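Local atomic coordinates of beta-galactosidase (Geobacillus stearothermophilus, PDB entry 4OIF), a protein that probably hydrolyses terminal non-reducing beta-D-galactose residues from beta-D-galactosides, as an intracellular, zinc-containing trimeric enzyme of glycoside hydrolase family 42. Residues A[253-258]-A[319-324]; A[283-288]-A[347-352]; A[422-427]-A[476-481]. All blocks are in the same frame, centred on the assembly; numbering follows the deposited sequence.

Contact 1. Residues A[253-258]-A[319-324]; sequences TTNFMA and LLMECT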
loop_
_atom_site.group_PDB
_atom_site.type_symbol
_atom_site.label_atom_id
_atom_site.label_comp_id
_atom_site.label_asym_id
_atom_site.label_seq_id
_atom_site.Cartn_x
_atom_site.Cartn_y
_atom_site.Cartn_z
ATOM N N THR A 253 36.574 -8.601 10.538
ATOM C CA THR A 253 35.180 -9.018 10.363
ATOM C C THR A 253 34.351 -7.913 9.749
ATOM O O THR A 253 34.812 -6.783 9.624
ATOM C CB THR A 253 34.517 -9.436 11.683
ATOM O OG1 THR A 253 33.271 -10.092 11.404
ATOM C CG2 THR A 253 34.265 -8.223 12.565
ATOM N N THR A 254 33.128 -8.254 9.355
ATOM C CA THR A 254 32.120 -7.251 9.019
ATOM C C THR A 254 30.772 -7.701 9.610
ATOM O O THR A 254 30.500 -8.900 9.684
ATOM C CB THR A 254 32.028 -7.020 7.481
ATOM O OG1 THR A 254 31.116 -5.952 7.200
ATOM C CG2 THR A 254 31.580 -8.283 6.745
ATOM N N ASN A 255 29.937 -6.763 10.057
ATOM C CA ASN A 255 28.726 -7.183 10.763
ATOM C C ASN A 255 27.557 -7.548 9.836
ATOM O O ASN A 255 27.180 -6.797 8.931
ATOM C CB ASN A 255 28.287 -6.133 11.803
ATOM C CG ASN A 255 28.340 -4.687 11.295
ATOM O OD1 ASN A 255 29.064 -4.343 10.346
ATOM N ND2 ASN A 255 27.580 -3.820 11.969
ATOM N N PHE A 256 27.021 -8.747 10.070
ATOM C CA PHE A 256 25.898 -9.305 9.323
ATOM C C PHE A 256 24.558 -8.915 9.941
ATOM O O PHE A 256 24.484 -8.517 11.111
ATOM C CB PHE A 256 25.993 -10.837 9.267
ATOM C CG PHE A 256 27.062 -11.369 8.338
ATOM C CD1 PHE A 256 27.840 -10.515 7.572
ATOM C CD2 PHE A 256 27.272 -12.743 8.228
ATOM C CE1 PHE A 256 28.816 -11.019 6.714
ATOM C CE2 PHE A 256 28.249 -13.255 7.374
ATOM C CZ PHE A 256 29.019 -12.386 6.619
ATOM N N MET A 257 23.494 -9.061 9.159
ATOM C CA MET A 257 22.145 -8.733 9.622
ATOM C C MET A 257 21.198 -9.927 9.538
ATOM O O MET A 257 21.510 -10.958 8.926
ATOM C CB MET A 257 21.557 -7.576 8.799
ATOM C CG MET A 257 22.313 -6.264 8.905
ATOM S SD MET A 257 22.021 -5.164 7.500
ATOM C CE MET A 257 22.947 -5.985 6.219
ATOM N N ALA A 258 20.039 -9.770 10.169
ATOM C CA ALA A 258 18.886 -10.616 9.909
ATOM C C ALA A 258 17.851 -9.731 9.226
ATOM O O ALA A 258 17.925 -8.512 9.337
ATOM C CB ALA A 258 18.343 -11.215 11.192
ATOM N N LEU A 319 30.903 -13.604 16.822
ATOM C CA LEU A 319 30.867 -12.452 17.696
ATOM C C LEU A 319 29.567 -11.676 17.502
ATOM O O LEU A 319 29.266 -11.194 16.414
ATOM C CB LEU A 319 32.097 -11.559 17.457
ATOM C CG LEU A 319 33.453 -12.191 17.832
ATOM C CD1 LEU A 319 34.634 -11.437 17.234
ATOM C CD2 LEU A 319 33.628 -12.334 19.346
ATOM N N LEU A 320 28.772 -11.589 18.561
ATOM C CA LEU A 320 27.645 -10.678 18.544
ATOM C C LEU A 320 28.221 -9.274 18.506
ATOM O O LEU A 320 28.868 -8.843 19.461
ATOM C CB LEU A 320 26.751 -10.871 19.758
ATOM C CG LEU A 320 25.539 -9.943 19.790
ATOM C CD1 LEU A 320 24.669 -10.211 18.577
ATOM C CD2 LEU A 320 24.745 -10.122 21.083
ATOM N N MET A 321 28.024 -8.578 17.385
ATOM C CA MET A 321 28.577 -7.235 17.219
ATOM C C MET A 321 27.596 -6.178 17.730
ATOM O O MET A 321 27.992 -5.153 18.304
ATOM C CB MET A 321 28.933 -6.968 15.750
ATOM C CG MET A 321 29.655 -5.641 15.505
ATOM S SD MET A 321 31.324 -5.581 16.201
ATOM C CE MET A 321 32.067 -6.967 15.358
ATOM N N GLU A 322 26.309 -6.431 17.525
ATOM C CA GLU A 322 25.294 -5.505 17.994
ATOM C C GLU A 322 24.081 -6.221 18.579
ATOM O O GLU A 322 23.660 -7.275 18.094
ATOM C CB GLU A 322 24.840 -4.585 16.858
ATOM C CG GLU A 322 25.920 -3.684 16.269
ATOM C CD GLU A 322 25.451 -2.997 14.995
ATOM O OE1 GLU A 322 24.264 -3.183 14.645
ATOM O OE2 GLU A 322 26.259 -2.282 14.351
ATOM N N CYS A 323 23.546 -5.632 19.644
ATOM C CA CYS A 323 22.183 -5.869 20.112
ATOM C C CYS A 323 21.830 -4.644 20.952
ATOM O O CYS A 323 22.708 -3.826 21.240
ATOM C CB CYS A 323 22.058 -7.175 20.910
ATOM S SG CYS A 323 22.935 -7.227 22.496
ATOM N N THR A 324 20.563 -4.478 21.313
ATOM C CA THR A 324 20.195 -3.342 22.162
ATOM C C THR A 324 20.001 -3.823 23.594
ATOM O O THR A 324 19.425 -4.888 23.824
ATOM C CB THR A 324 18.910 -2.592 21.645
ATOM O OG1 THR A 324 18.534 -1.551 22.562
ATOM C CG2 THR A 324 17.751 -3.526 21.451
#

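Contact 2. Residues A[283-288]-A[347-352]; sequences WDAYPA and MQMIAH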
loop_
_atom_site.group_PDB
_atom_site.type_symbol
_atom_site.label_atom_id
_atom_site.label_comp_id
_atom_site.label_asym_id
_atom_site.label_seq_id
_atom_site.Cartn_x
_atom_site.Cartn_y
_atom_site.Cartn_z
ATOM N N TRP A 283 27.497 -10.504 14.012
ATOM C CA TRP A 283 26.203 -10.003 13.533
ATOM C C TRP A 283 25.377 -9.181 14.527
ATOM O O TRP A 283 25.714 -9.061 15.701
ATOM C CB TRP A 283 25.359 -11.170 12.998
ATOM C CG TRP A 283 24.655 -12.039 14.011
ATOM C CD1 TRP A 283 25.224 -12.952 14.865
ATOM C CD2 TRP A 283 23.239 -12.127 14.219
ATOM N NE1 TRP A 283 24.242 -13.583 15.604
ATOM C CE2 TRP A 283 23.019 -13.094 15.225
ATOM C CE3 TRP A 283 22.138 -11.480 13.655
ATOM C CZ2 TRP A 283 21.747 -13.416 15.681
ATOM C CZ3 TRP A 283 20.873 -11.802 14.113
ATOM C CH2 TRP A 283 20.688 -12.760 15.115
ATOM N N ASP A 284 24.299 -8.596 14.010
ATOM C CA ASP A 284 23.505 -7.614 14.735
ATOM C C ASP A 284 22.100 -8.109 14.991
ATOM O O ASP A 284 21.313 -8.258 14.059
ATOM C CB ASP A 284 23.444 -6.307 13.952
ATOM C CG ASP A 284 24.799 -5.847 13.504
ATOM O OD1 ASP A 284 25.795 -6.214 14.169
ATOM O OD2 ASP A 284 24.864 -5.120 12.492
ATOM N N ALA A 285 21.780 -8.345 16.255
ATOM C CA ALA A 285 20.501 -8.941 16.610
ATOM C C ALA A 285 19.551 -7.920 17.214
ATOM O O ALA A 285 19.868 -7.287 18.220
ATOM C CB ALA A 285 20.712 -10.094 17.575
ATOM N N TYR A 286 18.384 -7.755 16.597
ATOM C CA TYR A 286 17.340 -6.925 17.192
ATOM C C TYR A 286 15.991 -7.656 17.210
ATOM O O TYR A 286 15.091 -7.335 16.447
ATOM C CB TYR A 286 17.262 -5.591 16.444
ATOM C CG TYR A 286 18.591 -4.853 16.461
ATOM C CD1 TYR A 286 18.992 -4.137 17.584
ATOM C CD2 TYR A 286 19.466 -4.911 15.376
ATOM C CE1 TYR A 286 20.214 -3.472 17.623
ATOM C CE2 TYR A 286 20.697 -4.255 15.405
ATOM C CZ TYR A 286 21.059 -3.534 16.534
ATOM O OH TYR A 286 22.265 -2.874 16.583
ATOM N N PRO A 287 15.853 -8.670 18.078
ATOM C CA PRO A 287 14.559 -9.349 18.179
ATOM C C PRO A 287 13.507 -8.431 18.785
ATOM O O PRO A 287 13.843 -7.639 19.667
ATOM C CB PRO A 287 14.849 -10.535 19.110
ATOM C CG PRO A 287 16.329 -10.672 19.124
ATOM C CD PRO A 287 16.855 -9.285 18.966
ATOM N N ALA A 288 12.263 -8.534 18.327
ATOM C CA ALA A 288 11.209 -7.683 18.847
ATOM C C ALA A 288 10.609 -8.291 20.111
ATOM O O ALA A 288 9.464 -8.756 20.109
ATOM C CB ALA A 288 10.146 -7.459 17.799
ATOM N N MET A 347 22.864 -14.248 27.605
ATOM C CA MET A 347 23.286 -15.611 27.903
ATOM C C MET A 347 22.946 -16.546 26.743
ATOM O O MET A 347 23.735 -17.441 26.421
ATOM C CB MET A 347 22.648 -16.111 29.196
ATOM C CG MET A 347 23.097 -15.330 30.418
ATOM S SD MET A 347 24.873 -15.455 30.699
ATOM C CE MET A 347 25.322 -13.729 30.734
ATOM N N GLN A 348 21.790 -16.331 26.108
ATOM C CA GLN A 348 21.415 -17.158 24.965
ATOM C C GLN A 348 22.420 -16.989 23.839
ATOM O O GLN A 348 22.784 -17.955 23.150
ATOM C CB GLN A 348 20.019 -16.821 24.454
ATOM C CG GLN A 348 19.592 -17.765 23.339
ATOM C CD GLN A 348 18.346 -17.323 22.598
ATOM O OE1 GLN A 348 18.019 -16.131 22.542
ATOM N NE2 GLN A 348 17.646 -18.291 22.005
ATOM N N MET A 349 22.872 -15.752 23.660
ATOM C CA MET A 349 23.869 -15.477 22.641
ATOM C C MET A 349 25.149 -16.246 22.917
ATOM O O MET A 349 25.700 -16.879 22.005
ATOM C CB MET A 349 24.144 -13.980 22.553
ATOM C CG MET A 349 23.078 -13.235 21.773
ATOM S SD MET A 349 23.092 -13.700 20.035
ATOM C CE MET A 349 21.587 -12.909 19.475
ATOM N N ILE A 350 25.621 -16.210 24.163
ATOM C CA ILE A 350 26.828 -16.974 24.497
ATOM C C ILE A 350 26.607 -18.490 24.323
ATOM O O ILE A 350 27.502 -19.227 23.916
ATOM C CB ILE A 350 27.299 -16.677 25.943
ATOM C CG1 ILE A 350 27.514 -15.170 26.126
ATOM C CG2 ILE A 350 28.582 -17.465 26.303
ATOM C CD1 ILE A 350 28.549 -14.590 25.189
ATOM N N ALA A 351 25.401 -18.951 24.618
ATOM C CA ALA A 351 25.118 -20.375 24.617
ATOM C C ALA A 351 25.155 -20.982 23.205
ATOM O O ALA A 351 25.489 -22.155 23.039
ATOM C CB ALA A 351 23.772 -20.634 25.269
ATOM N N HIS A 352 24.812 -20.187 22.196
ATOM C CA HIS A 352 24.778 -20.679 20.828
ATOM C C HIS A 352 26.073 -20.370 20.096
ATOM O O HIS A 352 26.178 -20.630 18.905
ATOM C CB HIS A 352 23.589 -20.092 20.063
ATOM C CG HIS A 352 22.279 -20.751 20.376
ATOM N ND1 HIS A 352 21.739 -21.745 19.589
ATOM C CD2 HIS A 352 21.405 -20.561 21.394
ATOM C CE1 HIS A 352 20.591 -22.140 20.110
ATOM N NE2 HIS A 352 20.363 -21.435 21.204
#

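Contact 3. Residues A[422-427]-A[476-481]; sequences NWALND and LYLVSE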
loop_
_atom_site.group_PDB
_atom_site.type_symbol
_atom_site.label_atom_id
_atom_site.label_comp_id
_atom_site.label_asym_id
_atom_site.label_seq_id
_atom_site.Cartn_x
_atom_site.Cartn_y
_atom_site.Cartn_z
ATOM N N ASN A 422 16.774 -19.307 -1.798
ATOM C CA ASN A 422 15.868 -18.299 -1.269
ATOM C C ASN A 422 15.511 -17.254 -2.341
ATOM O O ASN A 422 14.334 -16.976 -2.598
ATOM C CB ASN A 422 16.504 -17.633 -0.042
ATOM C CG ASN A 422 15.476 -17.097 0.937
ATOM O OD1 ASN A 422 14.325 -16.864 0.582
ATOM N ND2 ASN A 422 15.895 -16.884 2.176
ATOM N N TRP A 423 16.539 -16.703 -2.977
ATOM C CA TRP A 423 16.360 -15.754 -4.076
ATOM C C TRP A 423 15.441 -16.297 -5.181
ATOM O O TRP A 423 14.417 -15.694 -5.524
ATOM C CB TRP A 423 17.720 -15.376 -4.675
ATOM C CG TRP A 423 18.598 -14.578 -3.739
ATOM C CD1 TRP A 423 18.205 -13.929 -2.608
ATOM C CD2 TRP A 423 20.016 -14.358 -3.854
ATOM N NE1 TRP A 423 19.281 -13.313 -2.013
ATOM C CE2 TRP A 423 20.406 -13.564 -2.755
ATOM C CE3 TRP A 423 20.992 -14.758 -4.776
ATOM C CZ2 TRP A 423 21.727 -13.154 -2.557
ATOM C CZ3 TRP A 423 22.307 -14.350 -4.578
ATOM C CH2 TRP A 423 22.660 -13.557 -3.477
ATOM N N ALA A 424 15.803 -17.452 -5.715
ATOM C CA ALA A 424 15.133 -17.988 -6.884
ATOM C C ALA A 424 13.697 -18.392 -6.554
ATOM O O ALA A 424 12.768 -18.121 -7.319
ATOM C CB ALA A 424 15.923 -19.169 -7.446
ATOM N N LEU A 425 13.509 -19.024 -5.407
ATOM C CA LEU A 425 12.166 -19.396 -5.001
ATOM C C LEU A 425 11.304 -18.154 -4.789
ATOM O O LEU A 425 10.131 -18.157 -5.150
ATOM C CB LEU A 425 12.196 -20.248 -3.736
ATOM C CG LEU A 425 10.837 -20.590 -3.142
ATOM C CD1 LEU A 425 9.993 -21.322 -4.156
ATOM C CD2 LEU A 425 11.013 -21.442 -1.890
ATOM N N ASN A 426 11.880 -17.097 -4.211
ATOM C CA ASN A 426 11.108 -15.869 -3.975
ATOM C C ASN A 426 10.721 -15.166 -5.270
ATOM O O ASN A 426 9.618 -14.636 -5.383
ATOM C CB ASN A 426 11.881 -14.897 -3.075
ATOM C CG ASN A 426 11.737 -15.230 -1.607
ATOM O OD1 ASN A 426 10.820 -15.945 -1.211
ATOM N ND2 ASN A 426 12.650 -14.725 -0.794
ATOM N N ASP A 427 11.624 -15.182 -6.249
ATOM C CA ASP A 427 11.368 -14.547 -7.538
ATOM C C ASP A 427 10.418 -15.320 -8.449
ATOM O O ASP A 427 9.820 -14.745 -9.358
ATOM C CB ASP A 427 12.675 -14.331 -8.289
ATOM C CG ASP A 427 12.539 -13.305 -9.377
ATOM O OD1 ASP A 427 12.092 -12.185 -9.056
ATOM O OD2 ASP A 427 12.852 -13.618 -10.552
ATOM N N LEU A 476 14.167 -27.314 -1.003
ATOM C CA LEU A 476 15.394 -27.038 -1.732
ATOM C C LEU A 476 15.058 -26.946 -3.209
ATOM O O LEU A 476 15.557 -27.731 -4.018
ATOM C CB LEU A 476 16.438 -28.118 -1.473
ATOM C CG LEU A 476 17.856 -27.737 -1.918
ATOM C CD1 LEU A 476 18.340 -26.500 -1.181
ATOM C CD2 LEU A 476 18.804 -28.903 -1.710
ATOM N N TYR A 477 14.189 -25.985 -3.527
ATOM C CA TYR A 477 13.642 -25.756 -4.861
ATOM C C TYR A 477 14.730 -25.690 -5.922
ATOM O O TYR A 477 14.671 -26.390 -6.921
ATOM C CB TYR A 477 12.807 -24.474 -4.823
ATOM C CG TYR A 477 12.550 -23.754 -6.128
ATOM C CD1 TYR A 477 11.469 -24.097 -6.937
ATOM C CD2 TYR A 477 13.345 -22.677 -6.519
ATOM C CE1 TYR A 477 11.213 -23.418 -8.122
ATOM C CE2 TYR A 477 13.093 -21.989 -7.698
ATOM C CZ TYR A 477 12.026 -22.368 -8.495
ATOM O OH TYR A 477 11.777 -21.701 -9.676
ATOM N N LEU A 478 15.733 -24.860 -5.687
ATOM C CA LEU A 478 16.897 -24.801 -6.552
ATOM C C LEU A 478 18.030 -25.664 -6.000
ATOM O O LEU A 478 18.388 -25.539 -4.836
ATOM C CB LEU A 478 17.361 -23.352 -6.703
ATOM C CG LEU A 478 18.617 -23.062 -7.525
ATOM C CD1 LEU A 478 18.476 -21.707 -8.203
ATOM C CD2 LEU A 478 19.882 -23.117 -6.656
ATOM N N VAL A 479 18.606 -26.519 -6.842
ATOM C CA VAL A 479 19.740 -27.349 -6.440
ATOM C C VAL A 479 20.538 -27.799 -7.672
ATOM O O VAL A 479 19.970 -28.177 -8.686
ATOM C CB VAL A 479 19.270 -28.584 -5.623
ATOM C CG1 VAL A 479 18.463 -29.543 -6.500
ATOM C CG2 VAL A 479 20.457 -29.283 -4.979
ATOM N N SER A 480 21.859 -27.749 -7.585
ATOM C CA SER A 480 22.697 -28.127 -8.718
ATOM C C SER A 480 22.872 -29.633 -8.806
ATOM O O SER A 480 22.627 -30.352 -7.836
ATOM C CB SER A 480 24.079 -27.450 -8.620
ATOM O OG SER A 480 24.880 -28.005 -7.578
ATOM N N GLU A 481 23.317 -30.103 -9.967
ATOM C CA GLU A 481 23.678 -31.501 -10.139
ATOM C C GLU A 481 24.719 -31.909 -9.104
ATOM O O GLU A 481 24.656 -33.001 -8.533
ATOM C CB GLU A 481 24.224 -31.749 -11.545
ATOM C CG GLU A 481 23.231 -31.535 -12.665
ATOM C CD GLU A 481 22.600 -32.832 -13.134
ATOM O OE1 GLU A 481 22.470 -33.757 -12.310
ATOM O OE2 GLU A 481 22.251 -32.933 -14.329
#

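Contact 1. Residues A[253-258]-A[319-324]
Asn255 and Met321 face each other across the inside of a curled sheet, on strands separated by the intervening strand 282-284, and so meet through side chains alone. The CB of Asn255 rests against the methionine shaft, 4.0 Å from Met321 CG. Beyond that point Met321 bends at chi2 and chi3 and runs back towards Thr253, where the two side chains meet tip to tip, Met321 CE lying 3.8 Å from Thr253 CG2. The hydroxyl of Thr253 is turned elsewhere, hydrogen-bonded to the carbonyl of Val280. Asn255 has CG between its backbone N and carbonyl carbon (chi1 44°), a rotation that brings its amide up to the carboxylate of Glu322, with Asn255 ND2 3.1 Å from Glu322 OE2 and the two planes 74° apart. The amide is held at both ends: ND2 bonds to OD1 of Asn157, and OD1 accepts from the backbone N of Glu158. Glu322 in turn has Tyr286 on OE1 and a glycerol, probably from the crystallisation liquor, on OE2. With Glu158 the predicted proton donor and Glu322 the predicted nucleophile, at the ends of the fourth and seventh barrel strands, this is consistent with the catalytic layout of a retaining clan GH-A (beta/alpha)8 barrel.

Contact 2. Residues A[283-288]-A[347-352]
With CG set beside the backbone N (chi1 -79°) and a bend at chi2 (-67°), the side chain of Met349 leaves its helix and then extends, carrying CE to Trp283 and Ala285. Trp283 answers with CG between its own backbone N and carbonyl carbon (chi1 79°), a rotation that swings the indole round until the outer part of its ring comes closer to the helix than the start of the side chain would suggest. The two side chains cross at about a right angle. Met349 CE is the meeting point: it sits 3.5 Å from Ala285 CB and 3.8 Å from Trp283 CZ2, approaching the indole obliquely. The sulfur follows the same slanting path, Met349 SD lying 5.4 Å from the centroid of the five-membered ring of Trp283, in a Met-aromatic contact. Ala285 CB also lies over one face of the indole, towards its rim, so the methyl, the ring and the methionine end form one compact apolar group. Tyr310 meets the same indole edge-to-face, and Asn307 takes a weak bond from NE1, both from helix 296-312. Leu320 on the adjoining strand touches Ala285 and Met349 as well. Such a layer, in which outward-facing strand residues receive side chains from surrounding helices, is the beta-alpha interface of a (beta/alpha)8 barrel.

Contact 3. Residues A[422-427]-A[476-481]
Leu425 lays its CD1 methyl over one face of the Tyr477 ring, 4.3 Å from the centroid and 19° off the ring normal, in a CH-pi contact. The two side chains cross obliquely, with Leu425 CB 3.9 Å from Tyr477 CD2; Tyr477 CG, anti to the backbone N (chi1 158°), sends the ring toward the helix. One residue earlier in the helix, Ala424 CB lies 4.0 Å from Tyr477 CE2 and 3.7 Å from Leu478 CD1, so the helix end 422-427 is gripped by the 476-481 loop. That loop joins strand 470-473 to helix 481-492 in the trimerisation domain, an alpha/beta fold related to the glutaminase I clan, and the contact packs one helix against a strand-to-helix connection. Further out, Asn421 accepts a bond from the backbone N of Leu478, while the ring of Tyr477 is steadied at its hydroxyl by Asp510 and by Lys371 of the third subunit. An alanine in place of Tyr477 would remove the ring from beneath Leu425, and would probably leave Asp510 and that neighbouring lysine without their shared hydroxyl partner. Farther along, Ser480 is the N-cap of helix 481-492, its OG accepting from the backbone N of Thr483.

From the N terminus, the chain first passes through 253-258, then 283-288, before 319-324 closes contact 1 and 347-352 closes contact 2. The two loops therefore cross rather than nest, and their centres lie about 9 Å apart. Strand 282-284 sits between the two strands of contact 1, which joins residues inside the barrel, whereas contact 2 reaches outwards to helix 341-351. They meet directly where Glu322 O and Ala285 N lie 2.8 Å apart, probably hydrogen-bonded. Contact 3 opens only afterwards, in series, and closes a loop within the trimerisation domain. Its centre is about 27 Å from that of contact 1 and about 28 Å from that of contact 2.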